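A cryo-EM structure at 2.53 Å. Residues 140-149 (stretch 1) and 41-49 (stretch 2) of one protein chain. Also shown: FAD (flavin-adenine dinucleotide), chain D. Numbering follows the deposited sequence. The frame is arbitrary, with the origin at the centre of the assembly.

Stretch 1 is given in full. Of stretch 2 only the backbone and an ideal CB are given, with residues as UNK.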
ATOM      1  N   ILE A 140       4.523   6.689   6.841  1.00 14.06           N
ATOM      2  CA  ILE A 140       4.320   7.063   8.239  1.00 14.06           C
ATOM      3  C   ILE A 140       3.764   5.887   9.031  1.00 14.06           C
ATOM      4  O   ILE A 140       4.269   5.543  10.110  1.00 14.06           O
ATOM      5  CB  ILE A 140       3.392   8.287   8.331  1.00 14.06           C
ATOM      6  CG1 ILE A 140       4.109   9.536   7.834  1.00 14.06           C
ATOM      7  CG2 ILE A 140       2.910   8.489   9.753  1.00 14.06           C
ATOM      8  CD1 ILE A 140       3.169  10.645   7.477  1.00 14.06           C
ATOM      9  N   ILE A 141       2.718   5.247   8.506  1.00 13.67           N
ATOM     10  CA  ILE A 141       2.063   4.184   9.262  1.00 13.67           C
ATOM     11  C   ILE A 141       2.959   2.950   9.354  1.00 13.67           C
ATOM     12  O   ILE A 141       3.006   2.285  10.396  1.00 13.67           O
ATOM     13  CB  ILE A 141       0.678   3.870   8.664  1.00 13.67           C
ATOM     14  CG1 ILE A 141      -0.158   3.052   9.651  1.00 13.67           C
ATOM     15  CG2 ILE A 141       0.795   3.168   7.328  1.00 13.67           C
ATOM     16  CD1 ILE A 141      -1.631   3.041   9.338  1.00 13.67           C
ATOM     17  N   ARG A 142       3.702   2.637   8.285  1.00 13.07           N
ATOM     18  CA  ARG A 142       4.654   1.533   8.344  1.00 13.07           C
ATOM     19  C   ARG A 142       5.720   1.794   9.393  1.00 13.07           C
ATOM     20  O   ARG A 142       6.067   0.900  10.172  1.00 13.07           O
ATOM     21  CB  ARG A 142       5.318   1.333   6.984  1.00 13.07           C
ATOM     22  CG  ARG A 142       4.597   0.405   6.046  1.00 13.07           C
ATOM     23  CD  ARG A 142       4.548  -1.031   6.526  1.00 13.07           C
ATOM     24  NE  ARG A 142       3.576  -1.762   5.722  1.00 13.07           N
ATOM     25  CZ  ARG A 142       2.265  -1.710   5.921  1.00 13.07           C
ATOM     26  NH1 ARG A 142       1.775  -0.985   6.912  1.00 13.07           N
ATOM     27  NH2 ARG A 142       1.446  -2.387   5.138  1.00 13.07           N
ATOM     28  N   THR A 143       6.256   3.015   9.420  1.00 12.98           N
ATOM     29  CA  THR A 143       7.298   3.347  10.380  1.00 12.98           C
ATOM     30  C   THR A 143       6.785   3.223  11.806  1.00 12.98           C
ATOM     31  O   THR A 143       7.466   2.662  12.671  1.00 12.98           O
ATOM     32  CB  THR A 143       7.813   4.759  10.110  1.00 12.98           C
ATOM     33  OG1 THR A 143       8.080   4.904   8.711  1.00 12.98           O
ATOM     34  CG2 THR A 143       9.084   5.011  10.868  1.00 12.98           C
ATOM     35  N   LEU A 144       5.577   3.724  12.067  1.00 12.86           N
ATOM     36  CA  LEU A 144       5.029   3.637  13.417  1.00 12.86           C
ATOM     37  C   LEU A 144       4.771   2.190  13.828  1.00 12.86           C
ATOM     38  O   LEU A 144       5.087   1.794  14.958  1.00 12.86           O
ATOM     39  CB  LEU A 144       3.752   4.465  13.512  1.00 12.86           C
ATOM     40  CG  LEU A 144       3.957   5.976  13.409  1.00 12.86           C
ATOM     41  CD1 LEU A 144       2.625   6.684  13.317  1.00 12.86           C
ATOM     42  CD2 LEU A 144       4.755   6.492  14.588  1.00 12.86           C
ATOM     43  N   GLN A 145       4.207   1.384  12.925  1.00 12.90           N
ATOM     44  CA  GLN A 145       3.938  -0.016  13.243  1.00 12.90           C
ATOM     45  C   GLN A 145       5.229  -0.787  13.508  1.00 12.90           C
ATOM     46  O   GLN A 145       5.309  -1.585  14.453  1.00 12.90           O
ATOM     47  CB  GLN A 145       3.141  -0.644  12.101  1.00 12.90           C
ATOM     48  CG  GLN A 145       3.200  -2.149  12.012  1.00 12.90           C
ATOM     49  CD  GLN A 145       2.667  -2.657  10.692  1.00 12.90           C
ATOM     50  OE1 GLN A 145       2.439  -1.882   9.767  1.00 12.90           O
ATOM     51  NE2 GLN A 145       2.462  -3.961  10.597  1.00 12.90           N
ATOM     52  N   GLN A 146       6.260  -0.548  12.697  1.00 12.71           N
ATOM     53  CA  GLN A 146       7.530  -1.227  12.909  1.00 12.71           C
ATOM     54  C   GLN A 146       8.224  -0.740  14.173  1.00 12.71           C
ATOM     55  O   GLN A 146       8.939  -1.510  14.821  1.00 12.71           O
ATOM     56  CB  GLN A 146       8.423  -1.043  11.686  1.00 12.71           C
ATOM     57  CG  GLN A 146       7.949  -1.836  10.486  1.00 12.71           C
ATOM     58  CD  GLN A 146       8.529  -1.338   9.186  1.00 12.71           C
ATOM     59  OE1 GLN A 146       9.199  -0.309   9.147  1.00 12.71           O
ATOM     60  NE2 GLN A 146       8.270  -2.063   8.110  1.00 12.71           N
ATOM     61  N   LYS A 147       8.015   0.522  14.554  1.00 12.92           N
ATOM     62  CA  LYS A 147       8.532   1.001  15.832  1.00 12.92           C
ATOM     63  C   LYS A 147       7.842   0.302  16.997  1.00 12.92           C
ATOM     64  O   LYS A 147       8.486  -0.033  17.998  1.00 12.92           O
ATOM     65  CB  LYS A 147       8.365   2.516  15.922  1.00 12.92           C
ATOM     66  CG  LYS A 147       8.785   3.117  17.244  1.00 12.92           C
ATOM     67  CD  LYS A 147      10.255   2.888  17.514  1.00 12.92           C
ATOM     68  CE  LYS A 147      10.674   3.552  18.808  1.00 12.92           C
ATOM     69  NZ  LYS A 147      12.060   3.192  19.194  1.00 12.92           N
ATOM     70  N   ILE A 148       6.532   0.070  16.882  1.00 13.16           N
ATOM     71  CA  ILE A 148       5.822  -0.708  17.898  1.00 13.16           C
ATOM     72  C   ILE A 148       6.407  -2.111  18.001  1.00 13.16           C
ATOM     73  O   ILE A 148       6.626  -2.637  19.102  1.00 13.16           O
ATOM     74  CB  ILE A 148       4.314  -0.757  17.584  1.00 13.16           C
ATOM     75  CG1 ILE A 148       3.714   0.647  17.548  1.00 13.16           C
ATOM     76  CG2 ILE A 148       3.586  -1.635  18.591  1.00 13.16           C
ATOM     77  CD1 ILE A 148       3.415   1.212  18.900  1.00 13.16           C
ATOM     78  N   VAL A 149       6.656  -2.742  16.853  1.00 13.83           N
ATOM     79  CA  VAL A 149       7.203  -4.098  16.858  1.00 13.83           C
ATOM     80  C   VAL A 149       8.594  -4.113  17.483  1.00 13.83           C
ATOM     81  O   VAL A 149       8.946  -5.034  18.229  1.00 13.83           O
ATOM     82  CB  VAL A 149       7.205  -4.677  15.432  1.00 13.83           C
ATOM     83  CG1 VAL A 149       8.020  -5.954  15.376  1.00 13.83           C
ATOM     84  CG2 VAL A 149       5.786  -4.935  14.975  1.00 13.83           C
ATOM     85  N   UNK A  41      -7.149  -4.591  10.273  1.00 14.17           N
ATOM     86  CA  UNK A  41      -5.885  -5.256  10.545  1.00 14.17           C
ATOM     87  C   UNK A  41      -4.817  -4.231  10.922  1.00 14.17           C
ATOM     88  O   UNK A  41      -4.934  -3.035  10.642  1.00 14.17           O
ATOM     89  CB  UNK A  41      -5.438  -6.076   9.333  1.00 14.17           C
ATOM     90  N   UNK A  42      -3.765  -4.717  11.574  1.00 13.43           N
ATOM     91  CA  UNK A  42      -2.691  -3.848  12.036  1.00 13.43           C
ATOM     92  C   UNK A  42      -1.961  -3.223  10.853  1.00 13.43           C
ATOM     93  O   UNK A  42      -1.466  -3.929   9.970  1.00 13.43           O
ATOM     94  CB  UNK A  42      -1.710  -4.627  12.915  1.00 13.43           C
ATOM     95  N   UNK A  43      -1.888  -1.893  10.842  1.00 13.80           N
ATOM     96  CA  UNK A  43      -1.210  -1.188   9.774  1.00 13.80           C
ATOM     97  C   UNK A  43      -2.043  -0.912   8.546  1.00 13.80           C
ATOM     98  O   UNK A  43      -1.482  -0.589   7.496  1.00 13.80           O
ATOM     99  CB  UNK A  43       0.028  -1.985   9.357  1.00 13.80           C
ATOM    100  N   UNK A  44      -3.367  -1.024   8.637  1.00 14.25           N
ATOM    101  CA  UNK A  44      -4.251  -0.850   7.490  1.00 14.25           C
ATOM    102  C   UNK A  44      -5.284   0.247   7.728  1.00 14.25           C
ATOM    103  O   UNK A  44      -6.383   0.200   7.176  1.00 14.25           O
ATOM    104  CB  UNK A  44      -4.958  -2.168   7.168  1.00 14.25           C
ATOM    105  N   UNK A  45      -4.945   1.241   8.540  1.00 15.53           N
ATOM    106  CA  UNK A  45      -5.849   2.346   8.805  1.00 15.53           C
ATOM    107  C   UNK A  45      -5.891   3.303   7.615  1.00 15.53           C
ATOM    108  O   UNK A  45      -5.113   3.193   6.667  1.00 15.53           O
ATOM    109  CB  UNK A  45      -5.426   3.089  10.074  1.00 15.53           C
ATOM    110  N   UNK A  46      -6.814   4.265   7.683  1.00 17.33           N
ATOM    111  CA  UNK A  46      -7.026   5.195   6.579  1.00 17.33           C
ATOM    112  C   UNK A  46      -5.803   6.059   6.298  1.00 17.33           C
ATOM    113  O   UNK A  46      -5.721   6.667   5.227  1.00 17.33           O
ATOM    114  CB  UNK A  46      -8.229   6.091   6.878  1.00 17.33           C
ATOM    115  N   UNK A  47      -4.850   6.121   7.230  1.00 15.72           N
ATOM    116  CA  UNK A  47      -3.637   6.900   7.016  1.00 15.72           C
ATOM    117  C   UNK A  47      -2.857   6.420   5.795  1.00 15.72           C
ATOM    118  O   UNK A  47      -2.159   7.216   5.157  1.00 15.72           O
ATOM    119  CB  UNK A  47      -2.748   6.836   8.259  1.00 15.72           C
ATOM    120  N   UNK A  48      -2.980   5.139   5.437  1.00 15.82           N
ATOM    121  CA  UNK A  48      -2.240   4.595   4.301  1.00 15.82           C
ATOM    122  C   UNK A  48      -2.617   5.278   2.995  1.00 15.82           C
ATOM    123  O   UNK A  48      -1.838   5.249   2.038  1.00 15.82           O
ATOM    124  CB  UNK A  48      -2.484   3.089   4.186  1.00 15.82           C
ATOM    125  N   UNK A  49      -3.802   5.888   2.925  1.00 18.15           N
ATOM    126  CA  UNK A  49      -4.298   6.437   1.671  1.00 18.15           C
ATOM    127  C   UNK A  49      -3.735   7.815   1.351  1.00 18.15           C
ATOM    128  O   UNK A  49      -3.856   8.260   0.207  1.00 18.15           O
ATOM    129  CB  UNK A  49      -5.826   6.509   1.711  1.00 18.15           C
TER
HETATM  130  PA  FAD D 701      -6.912   6.755  10.908  1.00 47.92           P
HETATM  131  O1A FAD D 701      -5.514   6.259  10.907  1.00 60.35           O
HETATM  132  O2A FAD D 701      -7.561   7.105   9.625  1.00 49.78           O
HETATM  133  O5B FAD D 701      -7.811   5.612  11.568  1.00 56.78           O
HETATM  134  C5B FAD D 701      -8.253   5.634  12.913  1.00 44.11           C
HETATM  135  C4B FAD D 701      -8.134   4.246  13.517  1.00 52.81           C
HETATM  136  O4B FAD D 701      -9.152   4.041  14.491  1.00 51.81           O
HETATM  137  C3B FAD D 701      -8.296   3.120  12.525  1.00 50.05           C
HETATM  138  O3B FAD D 701      -7.295   2.157  12.816  1.00 55.52           O
HETATM  139  C2B FAD D 701      -9.638   2.518  12.848  1.00 47.82           C
HETATM  140  O2B FAD D 701      -9.705   1.129  12.551  1.00 66.09           O
HETATM  141  C1B FAD D 701      -9.728   2.755  14.326  1.00 53.66           C
HETATM  142  N9A FAD D 701     -11.126   2.745  14.785  1.00 52.69           N
HETATM  143  C8A FAD D 701     -12.111   3.529  14.350  1.00 42.11           C
HETATM  144  N7A FAD D 701     -13.260   3.252  14.992  1.00 48.96           N
HETATM  145  C5A FAD D 701     -13.010   2.265  15.857  1.00 47.12           C
HETATM  146  C6A FAD D 701     -13.774   1.492  16.848  1.00 47.41           C
HETATM  147  N6A FAD D 701     -15.080   1.720  17.056  1.00 50.65           N
HETATM  148  N1A FAD D 701     -13.125   0.548  17.540  1.00 47.33           N
HETATM  149  C2A FAD D 701     -11.825   0.301  17.362  1.00 51.28           C
HETATM  150  N3A FAD D 701     -11.075   0.961  16.483  1.00 51.84           N
HETATM  151  C4A FAD D 701     -11.600   1.936  15.717  1.00 48.04           C
HETATM  152  N1  FAD D 701      -3.986  14.441   4.859  1.00 62.94           N
HETATM  153  C2  FAD D 701      -2.857  15.076   4.488  1.00 63.04           C
HETATM  154  O2  FAD D 701      -2.319  15.842   5.293  1.00 56.25           O
HETATM  155  N3  FAD D 701      -2.289  14.920   3.292  1.00 65.67           N
HETATM  156  C4  FAD D 701      -2.807  14.120   2.369  1.00 65.21           C
HETATM  157  O4  FAD D 701      -2.261  13.991   1.266  1.00 66.69           O
HETATM  158  C4X FAD D 701      -4.044  13.386   2.683  1.00 60.33           C
HETATM  159  N5  FAD D 701      -4.619  12.560   1.796  1.00 60.90           N
HETATM  160  C5X FAD D 701      -5.743  11.902   2.117  1.00 55.02           C
HETATM  161  C6  FAD D 701      -6.322  11.050   1.191  1.00 53.65           C
HETATM  162  C7  FAD D 701      -7.482  10.372   1.510  1.00 50.56           C
HETATM  163  C7M FAD D 701      -8.121   9.449   0.515  1.00 49.65           C
HETATM  164  C8  FAD D 701      -8.102  10.554   2.838  1.00 47.62           C
HETATM  165  C8M FAD D 701      -9.361   9.817   3.185  1.00 42.14           C
HETATM  166  C9  FAD D 701      -7.527  11.399   3.769  1.00 49.32           C
HETATM  167  C9A FAD D 701      -6.370  12.079   3.449  1.00 54.45           C
HETATM  168  N10 FAD D 701      -5.788  12.936   4.387  1.00 55.67           N
HETATM  169  C10 FAD D 701      -4.615  13.601   4.023  1.00 57.06           C
HETATM  170  C1' FAD D 701      -6.375  13.119   5.710  1.00 52.27           C
HETATM  171  C2' FAD D 701      -5.565  12.334   6.735  1.00 57.37           C
HETATM  172  O2' FAD D 701      -5.102  11.112   6.164  1.00 60.89           O
HETATM  173  C3' FAD D 701      -6.381  11.965   7.960  1.00 54.68           C
HETATM  174  O3' FAD D 701      -6.742  13.159   8.640  1.00 59.71           O
HETATM  175  C4' FAD D 701      -5.567  11.094   8.904  1.00 52.15           C
HETATM  176  O4' FAD D 701      -5.202   9.889   8.248  1.00 56.02           O
HETATM  177  C5' FAD D 701      -6.331  10.732  10.162  1.00 53.37           C
HETATM  178  O5' FAD D 701      -5.565   9.761  10.859  1.00 50.83           O
HETATM  179  P   FAD D 701      -6.014   9.144  12.258  1.00 52.77           P
HETATM  180  O1P FAD D 701      -4.817   8.491  12.851  1.00 55.36           O
HETATM  181  O2P FAD D 701      -6.727  10.179  13.053  1.00 55.97           O
HETATM  182  O3P FAD D 701      -7.098   8.017  11.879  1.00 53.35           O

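Position 41 lies out of reach of the helix, and its ideal CB finds nothing of stretch 1 within 5.5 Å, so the helix hardly restricts the choice. The residue is L41, whose backbone O accepts the hydrogen bond from the N of position 44 that closes a type II turn.

At position 42 the CA-to-CB bond points sideways, with Q145 NE2 4.8 Å from the ideal CB. The aliphatic part of Q145 and, one helical turn on, I148 offer a surface to a side chain long enough to reach along the helix; a large aliphatic or aromatic residue would suit. It is F42. With chi1 in t, its ring brings one face over Q145, whose CG lies 4.0 Å from the ring centroid in a CH-pi contact, while F42 CZ meets I148 CG2 at 4.3 Å.

Position 43 is the most constrained. Its CA-to-CB direction is toward the helix, and an ideal CB would sit 2.4 Å from Q145 OE1, a clash, and 3.2 Å from R142 NH1. The backbone angles, 85/16, would also jam a CB against the preceding carbonyl O. Both arguments call for glycine, and G43 it is. Without a side chain, its CA can lie 3.7 Å from Q145 OE1, and its carbonyl O accepts a weak but nearly straight hydrogen bond from R142 NH1, 3.3 Å away.

Position 44 points away from the helix, leaving room for a long or polar chain. K44 has an end that comes back nearer, placing NZ 4.6 Å from R142 NH2; these like charges gain nothing from each other, but NZ is hydrogen-bonded elsewhere in the structure.

At position 45 the ideal CB is 3.9 Å from I141 CD1 on one side and close to a FAD phosphate oxygen on another, favouring a small residue. A45 keeps the apolar contact, with its CB 3.3 Å from FAD O1A.

Position 46 points away from stretch 1, which sets no preference; FAD C8M lies about 5.4 Å from the ideal CB, within reach of a medium-sized side chain such as histidine. It is H46, whose NE2 is covalently bonded to FAD C8M, 1.7 Å apart.

Position 47 points toward I141, with its ideal CB 4.1 Å from CD1, yet FAD oxygens are also near. A small side chain with a hydroxyl, serine or threonine, would suit, since it can reach them while its CB stays against I141. It is T47: OG1 donates to FAD O1A (2.7 Å) and accepts from FAD O4' (3.3 Å).

Position 48 is sideways, near I141 CG2, and suits an aliphatic chain. V48 CG1 packs 3.5 Å from I141 CG2.

Position 49 is out of reach, so stretch 1 sets no preference; it is M49.

Stretch 2 41-49: LFGKAHTVM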
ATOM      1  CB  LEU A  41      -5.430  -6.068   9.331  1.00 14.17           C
ATOM      2  CG  LEU A  41      -6.185  -7.361   9.016  1.00 14.17           C
ATOM      3  CD1 LEU A  41      -5.675  -7.982   7.727  1.00 14.17           C
ATOM      4  CD2 LEU A  41      -6.071  -8.347  10.151  1.00 14.17           C
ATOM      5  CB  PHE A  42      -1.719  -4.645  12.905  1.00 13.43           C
ATOM      6  CG  PHE A  42      -0.760  -3.798  13.687  1.00 13.43           C
ATOM      7  CD1 PHE A  42      -1.105  -2.521  14.087  1.00 13.43           C
ATOM      8  CD2 PHE A  42       0.489  -4.285  14.029  1.00 13.43           C
ATOM      9  CE1 PHE A  42      -0.221  -1.747  14.808  1.00 13.43           C
ATOM     10  CE2 PHE A  42       1.373  -3.517  14.751  1.00 13.43           C
ATOM     11  CZ  PHE A  42       1.018  -2.246  15.139  1.00 13.43           C
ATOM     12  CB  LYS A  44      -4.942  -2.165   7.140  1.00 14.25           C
ATOM     13  CG  LYS A  44      -3.987  -3.312   6.887  1.00 14.25           C
ATOM     14  CD  LYS A  44      -4.621  -4.369   6.009  1.00 14.25           C
ATOM     15  CE  LYS A  44      -3.640  -5.475   5.692  1.00 14.25           C
ATOM     16  NZ  LYS A  44      -2.339  -4.938   5.230  1.00 14.25           N
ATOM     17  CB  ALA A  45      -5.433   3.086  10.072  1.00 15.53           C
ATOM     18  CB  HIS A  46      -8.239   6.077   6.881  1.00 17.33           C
ATOM     19  CG  HIS A  46      -8.641   6.974   5.753  1.00 17.33           C
ATOM     20  ND1 HIS A  46      -9.509   6.579   4.760  1.00 17.33           N
ATOM     21  CD2 HIS A  46      -8.306   8.255   5.472  1.00 17.33           C
ATOM     22  CE1 HIS A  46      -9.685   7.574   3.909  1.00 17.33           C
ATOM     23  NE2 HIS A  46      -8.966   8.603   4.318  1.00 17.33           N
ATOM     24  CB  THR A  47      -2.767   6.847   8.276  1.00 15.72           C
ATOM     25  OG1 THR A  47      -3.521   7.329   9.392  1.00 15.72           O
ATOM     26  CG2 THR A  47      -1.519   7.700   8.126  1.00 15.72           C
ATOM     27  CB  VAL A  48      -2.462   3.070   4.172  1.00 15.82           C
ATOM     28  CG1 VAL A  48      -2.032   2.354   5.427  1.00 15.82           C
ATOM     29  CG2 VAL A  48      -3.906   2.751   3.823  1.00 15.82           C
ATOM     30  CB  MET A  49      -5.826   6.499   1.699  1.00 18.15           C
ATOM     31  CG  MET A  49      -6.490   5.158   1.940  1.00 18.15           C
ATOM     32  SD  MET A  49      -8.286   5.240   1.876  1.00 18.15           S
ATOM     33  CE  MET A  49      -8.545   5.389   0.113  1.00 18.15           C
TER
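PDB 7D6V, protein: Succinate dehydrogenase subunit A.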